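Local coordinates for protein bifunctional cytochrome P450/NADPH--P450 reductase (Deinococcus aerius, PDB 7F3H) that probably hydroxylates organic substrates at a heme-bearing cytochrome P450 domain, using electrons from NADPH delivered by a fused reductase, at residues Q292-V297 against L315-I321; N99-A103 against L252-N256. All coordinates share one frame; numbering follows the deposited sequence.

Interaction 1 (Q292-V297 against L315-I321); sequences QAYAEV and LDVIPRI
Glu-296 lays its carboxylate against the first turn of helix 317-329 and accepts three backbone N-H groups there. OE1 takes two, from the N of Asp-316 and the N of Val-317, each at 2.8 Å and from opposite faces of the carboxylate plane; the Val-317 bond lies on the syn side. OE2 meets the N of Ile-318 almost head-on along its C-O bond, at 2.7 Å. With CG anti to the backbone N (chi1 167°) and the chain extended beyond it, the acid spans the gap, flanked by Leu-315 CD2 at 3.7 Å from its OE2. In P450 nomenclature this joins the J helix to the start of the K helix, which carries the family's ExxR motif; the short axes run 9.8 Å apart at 142°. The helix dipole would probably favour the ionised acid. Further along the two helices, Ala-293 CB packs on Ile-321 CD1 (3.8 Å), and Val-317 CG1 leans on the backbone of Ala-293. Asp-316, at the N-cap position, makes no capping bond with its side chain: Arg-320 grips it side-on through NE and NH2, with NH2 2.7 Å from OD2, and turns NH1 to Asp-380.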
# COMPACT_ATOMS: atom_id res chain seq x y z
N GLN A 292 -3.57 -16.24 19.60
CA GLN A 292 -2.44 -16.97 19.03
C GLN A 292 -1.24 -16.06 18.81
O GLN A 292 -0.09 -16.46 19.04
CB GLN A 292 -2.83 -17.59 17.69
CG GLN A 292 -3.84 -18.72 17.73
CD GLN A 292 -4.24 -19.14 16.32
OE1 GLN A 292 -5.31 -18.77 15.82
NE2 GLN A 292 -3.37 -19.89 15.66
N ALA A 293 -1.49 -14.83 18.36
CA ALA A 293 -0.38 -13.89 18.14
C ALA A 293 0.28 -13.47 19.47
O ALA A 293 1.51 -13.32 19.55
CB ALA A 293 -0.87 -12.68 17.36
N TYR A 294 -0.52 -13.22 20.50
CA TYR A 294 0.05 -12.96 21.82
C TYR A 294 0.93 -14.13 22.28
O TYR A 294 2.00 -13.93 22.89
CB TYR A 294 -1.05 -12.68 22.83
CG TYR A 294 -1.59 -11.26 22.92
CD1 TYR A 294 -0.75 -10.17 23.09
CD2 TYR A 294 -2.97 -11.02 22.95
CE1 TYR A 294 -1.27 -8.88 23.24
CE2 TYR A 294 -3.49 -9.78 23.10
CZ TYR A 294 -2.65 -8.70 23.24
OH TYR A 294 -3.22 -7.46 23.39
N ALA A 295 0.47 -15.36 22.05
CA ALA A 295 1.25 -16.54 22.41
C ALA A 295 2.59 -16.57 21.69
O ALA A 295 3.63 -16.88 22.29
CB ALA A 295 0.44 -17.81 22.11
N GLU A 296 2.59 -16.29 20.38
CA GLU A 296 3.83 -16.25 19.61
C GLU A 296 4.79 -15.20 20.18
O GLU A 296 5.98 -15.46 20.40
CB GLU A 296 3.50 -16.00 18.14
CG GLU A 296 4.64 -15.62 17.26
CD GLU A 296 4.33 -15.91 15.79
OE1 GLU A 296 4.60 -17.05 15.31
OE2 GLU A 296 3.83 -15.00 15.09
N VAL A 297 4.27 -13.99 20.42
CA VAL A 297 5.06 -12.88 20.96
C VAL A 297 5.69 -13.25 22.30
O VAL A 297 6.85 -12.93 22.57
CB VAL A 297 4.18 -11.61 21.07
CG1 VAL A 297 4.81 -10.59 21.97
CG2 VAL A 297 3.91 -11.02 19.71
N LEU A 315 9.12 -15.55 13.20
CA LEU A 315 7.67 -15.44 13.36
C LEU A 315 6.92 -16.33 12.38
O LEU A 315 7.35 -16.53 11.24
CB LEU A 315 7.23 -14.01 13.13
CG LEU A 315 7.63 -12.94 14.11
CD1 LEU A 315 7.17 -11.65 13.48
CD2 LEU A 315 7.00 -13.16 15.46
N ASP A 316 5.75 -16.84 12.82
CA ASP A 316 4.88 -17.65 11.96
C ASP A 316 3.44 -17.16 11.93
O ASP A 316 2.86 -16.94 10.85
CB ASP A 316 4.87 -19.11 12.40
CG ASP A 316 3.74 -19.86 11.76
OD1 ASP A 316 3.61 -19.80 10.52
OD2 ASP A 316 2.94 -20.44 12.50
N VAL A 317 2.84 -16.99 13.12
CA VAL A 317 1.46 -16.52 13.21
C VAL A 317 1.32 -15.12 12.61
O VAL A 317 0.46 -14.87 11.76
CB VAL A 317 0.99 -16.55 14.68
CG1 VAL A 317 -0.36 -15.85 14.84
CG2 VAL A 317 0.94 -17.98 15.19
N ILE A 318 2.19 -14.19 13.04
CA ILE A 318 2.05 -12.78 12.63
C ILE A 318 2.19 -12.60 11.11
O ILE A 318 1.35 -11.90 10.52
CB ILE A 318 3.01 -11.91 13.44
CG1 ILE A 318 2.43 -11.67 14.85
CG2 ILE A 318 3.33 -10.61 12.75
CD1 ILE A 318 3.35 -10.84 15.75
N PRO A 319 3.21 -13.18 10.44
CA PRO A 319 3.20 -13.17 8.97
C PRO A 319 1.91 -13.69 8.35
O PRO A 319 1.41 -13.11 7.38
CB PRO A 319 4.39 -14.07 8.62
CG PRO A 319 5.29 -13.99 9.77
CD PRO A 319 4.41 -13.84 10.97
N ARG A 320 1.36 -14.80 8.85
CA ARG A 320 0.17 -15.33 8.19
C ARG A 320 -1.04 -14.44 8.45
O ARG A 320 -1.89 -14.26 7.55
CB ARG A 320 -0.06 -16.76 8.66
CG ARG A 320 0.95 -17.74 8.06
CD ARG A 320 0.60 -19.19 8.39
NE ARG A 320 0.86 -19.53 9.78
CZ ARG A 320 -0.05 -19.99 10.65
NH1 ARG A 320 -1.32 -20.16 10.29
NH2 ARG A 320 0.34 -20.29 11.90
N ILE A 321 -1.09 -13.81 9.62
CA ILE A 321 -2.10 -12.79 9.88
C ILE A 321 -2.04 -11.71 8.81
O ILE A 321 -3.07 -11.29 8.29
CB ILE A 321 -1.88 -12.15 11.27
CG1 ILE A 321 -2.37 -13.08 12.37
CG2 ILE A 321 -2.57 -10.80 11.34
CD1 ILE A 321 -1.86 -12.67 13.72
O HOH W 1 -2.42 -21.55 13.10

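Interaction 2 (N99-A103 against L252-N256); sequences NWGKA and LSDEN. With HEM (protoporphyrin IX containing Fe), chain E.
A single water gathers Asn-99, Lys-102 and Ser-253 where the two segments meet. It donates to Asn-99 OD1 at 3.0 Å and accepts from Lys-102 NZ and from the backbone N of Ser-253, the last at 2.6 Å. Lys-102 reaches it by bending at chi3 (62°), and the same ammonium also binds Glu-250 and the carbonyl of Arg-251, just ahead of Leu-252. Beside the water the amides of Asn-99 and Asn-256 slide past each other in opposite directions, their planes 33° apart. The ND2 of Asn-256 sits 3.4 Å from the CG of Asn-99; the two ND2 groups are neighbours but both are donors and make no bond. Instead Asn-256 ND2 donates to the carbonyl of Asp-88, and its OD1 accepts from Gln-260, while Asn-99 ND2 has a weak bond to the Asp-88 carboxylate. Cutting Asn-99 back to an alanine would probably leave the water without the acceptor it donates to, the Asp-88 carboxylate without its weak partner and the Asn-256 amide without the one it slides past. Leu-252 adds the apolar part, its CD2 lying 4.0 Å from Lys-102 CB and 4.3 Å from Ala-103 CB. Ser-253 N-caps the following helix, its OG accepting from Asn-256 N at 3.0 Å. Turned from this contact, Trp-100 donates NE1 to a heme propionate oxygen, O1A, at 3.1 Å, and stacks on His-104. Helix 98-107, the C helix of the P450 fold, is thus held between the heme and the start of the long helix 254-285.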
# COMPACT_ATOMS: atom_id res chain seq x y z
N ASN A 99 14.75 5.54 -17.39
CA ASN A 99 14.96 5.64 -15.95
C ASN A 99 14.15 4.59 -15.18
O ASN A 99 14.54 4.24 -14.05
CB ASN A 99 14.64 7.05 -15.45
CG ASN A 99 15.87 7.95 -15.37
OD1 ASN A 99 17.01 7.49 -15.21
ND2 ASN A 99 15.65 9.24 -15.53
N TRP A 100 13.06 4.06 -15.75
CA TRP A 100 12.38 2.97 -15.06
C TRP A 100 13.29 1.76 -14.94
O TRP A 100 13.59 1.29 -13.84
CB TRP A 100 11.06 2.57 -15.73
CG TRP A 100 10.45 1.44 -14.92
CD1 TRP A 100 9.66 1.57 -13.81
CD2 TRP A 100 10.65 0.02 -15.10
NE1 TRP A 100 9.33 0.33 -13.31
CE2 TRP A 100 9.92 -0.64 -14.08
CE3 TRP A 100 11.37 -0.75 -16.02
CZ2 TRP A 100 9.88 -2.04 -13.96
CZ3 TRP A 100 11.32 -2.15 -15.90
CH2 TRP A 100 10.58 -2.78 -14.88
N GLY A 101 13.75 1.24 -16.10
CA GLY A 101 14.67 0.12 -16.10
C GLY A 101 15.88 0.37 -15.22
O GLY A 101 16.28 -0.50 -14.43
N LYS A 102 16.46 1.58 -15.32
CA LYS A 102 17.66 1.88 -14.55
C LYS A 102 17.38 1.77 -13.05
O LYS A 102 18.05 1.01 -12.32
CB LYS A 102 18.17 3.29 -14.89
CG LYS A 102 18.94 3.39 -16.20
CD LYS A 102 19.19 4.86 -16.61
CE LYS A 102 20.05 5.63 -15.60
NZ LYS A 102 20.57 6.96 -16.10
N ALA A 103 16.40 2.54 -12.57
CA ALA A 103 16.04 2.50 -11.15
C ALA A 103 15.67 1.09 -10.72
O ALA A 103 16.12 0.63 -9.67
CB ALA A 103 14.88 3.46 -10.87
N LEU A 252 22.03 6.92 -11.42
CA LEU A 252 20.80 7.69 -11.48
C LEU A 252 21.15 9.17 -11.40
O LEU A 252 22.06 9.55 -10.66
CB LEU A 252 19.88 7.28 -10.33
CG LEU A 252 19.27 5.87 -10.37
CD1 LEU A 252 18.29 5.72 -9.25
CD2 LEU A 252 18.56 5.61 -11.67
N SER A 253 20.46 9.99 -12.20
CA SER A 253 20.55 11.45 -12.07
C SER A 253 20.07 11.91 -10.70
O SER A 253 19.31 11.23 -10.01
CB SER A 253 19.74 12.16 -13.15
OG SER A 253 18.36 12.17 -12.85
N ASP A 254 20.44 13.15 -10.36
CA ASP A 254 20.00 13.72 -9.08
C ASP A 254 18.49 13.96 -9.09
O ASP A 254 17.81 13.67 -8.09
CB ASP A 254 20.76 15.02 -8.78
CG ASP A 254 22.22 14.79 -8.28
OD1 ASP A 254 22.62 13.67 -7.84
OD2 ASP A 254 22.97 15.78 -8.32
N GLU A 255 17.96 14.44 -10.22
CA GLU A 255 16.52 14.62 -10.34
C GLU A 255 15.80 13.30 -10.09
O GLU A 255 14.88 13.22 -9.27
CB GLU A 255 16.17 15.09 -11.76
CG GLU A 255 14.82 15.72 -11.87
CD GLU A 255 14.31 15.82 -13.28
OE1 GLU A 255 14.81 15.07 -14.12
OE2 GLU A 255 13.45 16.68 -13.57
N ASN A 256 16.27 12.23 -10.73
CA ASN A 256 15.58 10.96 -10.59
C ASN A 256 15.73 10.38 -9.19
O ASN A 256 14.82 9.70 -8.71
CB ASN A 256 16.06 9.97 -11.65
CG ASN A 256 15.16 8.75 -11.73
OD1 ASN A 256 15.40 7.74 -11.04
ND2 ASN A 256 14.10 8.84 -12.55
CHA HEM E . 4.12 -0.79 -6.48
CHB HEM E . 7.15 0.96 -3.11
CHC HEM E . 4.31 -0.90 0.39
CHD HEM E . 1.15 -2.39 -2.97
C1A HEM E . 5.18 -0.17 -5.87
C2A HEM E . 6.22 0.57 -6.56
C3A HEM E . 7.09 1.03 -5.64
C4A HEM E . 6.58 0.67 -4.33
CMA HEM E . 8.37 1.86 -5.93
CAA HEM E . 6.34 0.67 -8.09
CBA HEM E . 7.25 -0.48 -8.55
CGA HEM E . 7.51 -0.44 -10.06
O1A HEM E . 8.71 -0.59 -10.42
O2A HEM E . 6.61 -0.16 -10.91
C1B HEM E . 6.69 0.58 -1.87
C2B HEM E . 7.33 0.84 -0.59
C3B HEM E . 6.56 0.27 0.36
C4B HEM E . 5.38 -0.28 -0.28
CMB HEM E . 8.69 1.54 -0.42
CAB HEM E . 6.69 0.28 1.90
CBB HEM E . 7.60 0.98 2.59
C1C HEM E . 3.19 -1.46 -0.21
C2C HEM E . 2.10 -2.17 0.46
C3C HEM E . 1.25 -2.54 -0.51
C4C HEM E . 1.77 -2.13 -1.78
CMC HEM E . 1.96 -2.39 2.00
CAC HEM E . -0.06 -3.32 -0.48
CBC HEM E . -0.57 -3.79 0.65
C1D HEM E . 1.67 -2.08 -4.21
C2D HEM E . 1.01 -2.32 -5.50
C3D HEM E . 1.85 -1.88 -6.44
C4D HEM E . 3.04 -1.34 -5.81
CMD HEM E . -0.37 -2.97 -5.74
CAD HEM E . 1.56 -1.93 -7.93
CBD HEM E . 0.82 -0.64 -8.18
CGD HEM E . 0.32 -0.58 -9.59
O1D HEM E . 0.04 0.58 -9.99
O2D HEM E . 0.21 -1.64 -10.28
NA HEM E . 5.42 -0.06 -4.52
NB HEM E . 5.52 -0.10 -1.65
NC HEM E . 2.94 -1.44 -1.57
ND HEM E . 2.90 -1.49 -4.45
FE HEM E . 4.22 -0.90 -3.09
O HOH W 2 19.27 9.23 -14.38

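In the fold
Interactions 1 and 2 lie far apart in the heme domain, their centres 39 Å from each other and their nearest atoms about 25 Å apart. Helix 254-285 relates them: its first turn belongs to interaction 2, while near its other end Thr-279 and Leu-283 touch Ile-321 of interaction 1, and helix 287-300 follows directly in the chain. Segment 99-103 reaches the heme itself through the propionate bond of Trp-100, and the heme is also hydrogen-bonded to Tyr-79, Lys-73 and Arg-403, whereas in interaction 1 the side chain of Ile-321 stays about 13 Å from it. Each meets the start of a helix, interaction 1 by a direct side-chain grip, interaction 2 across a bridging water.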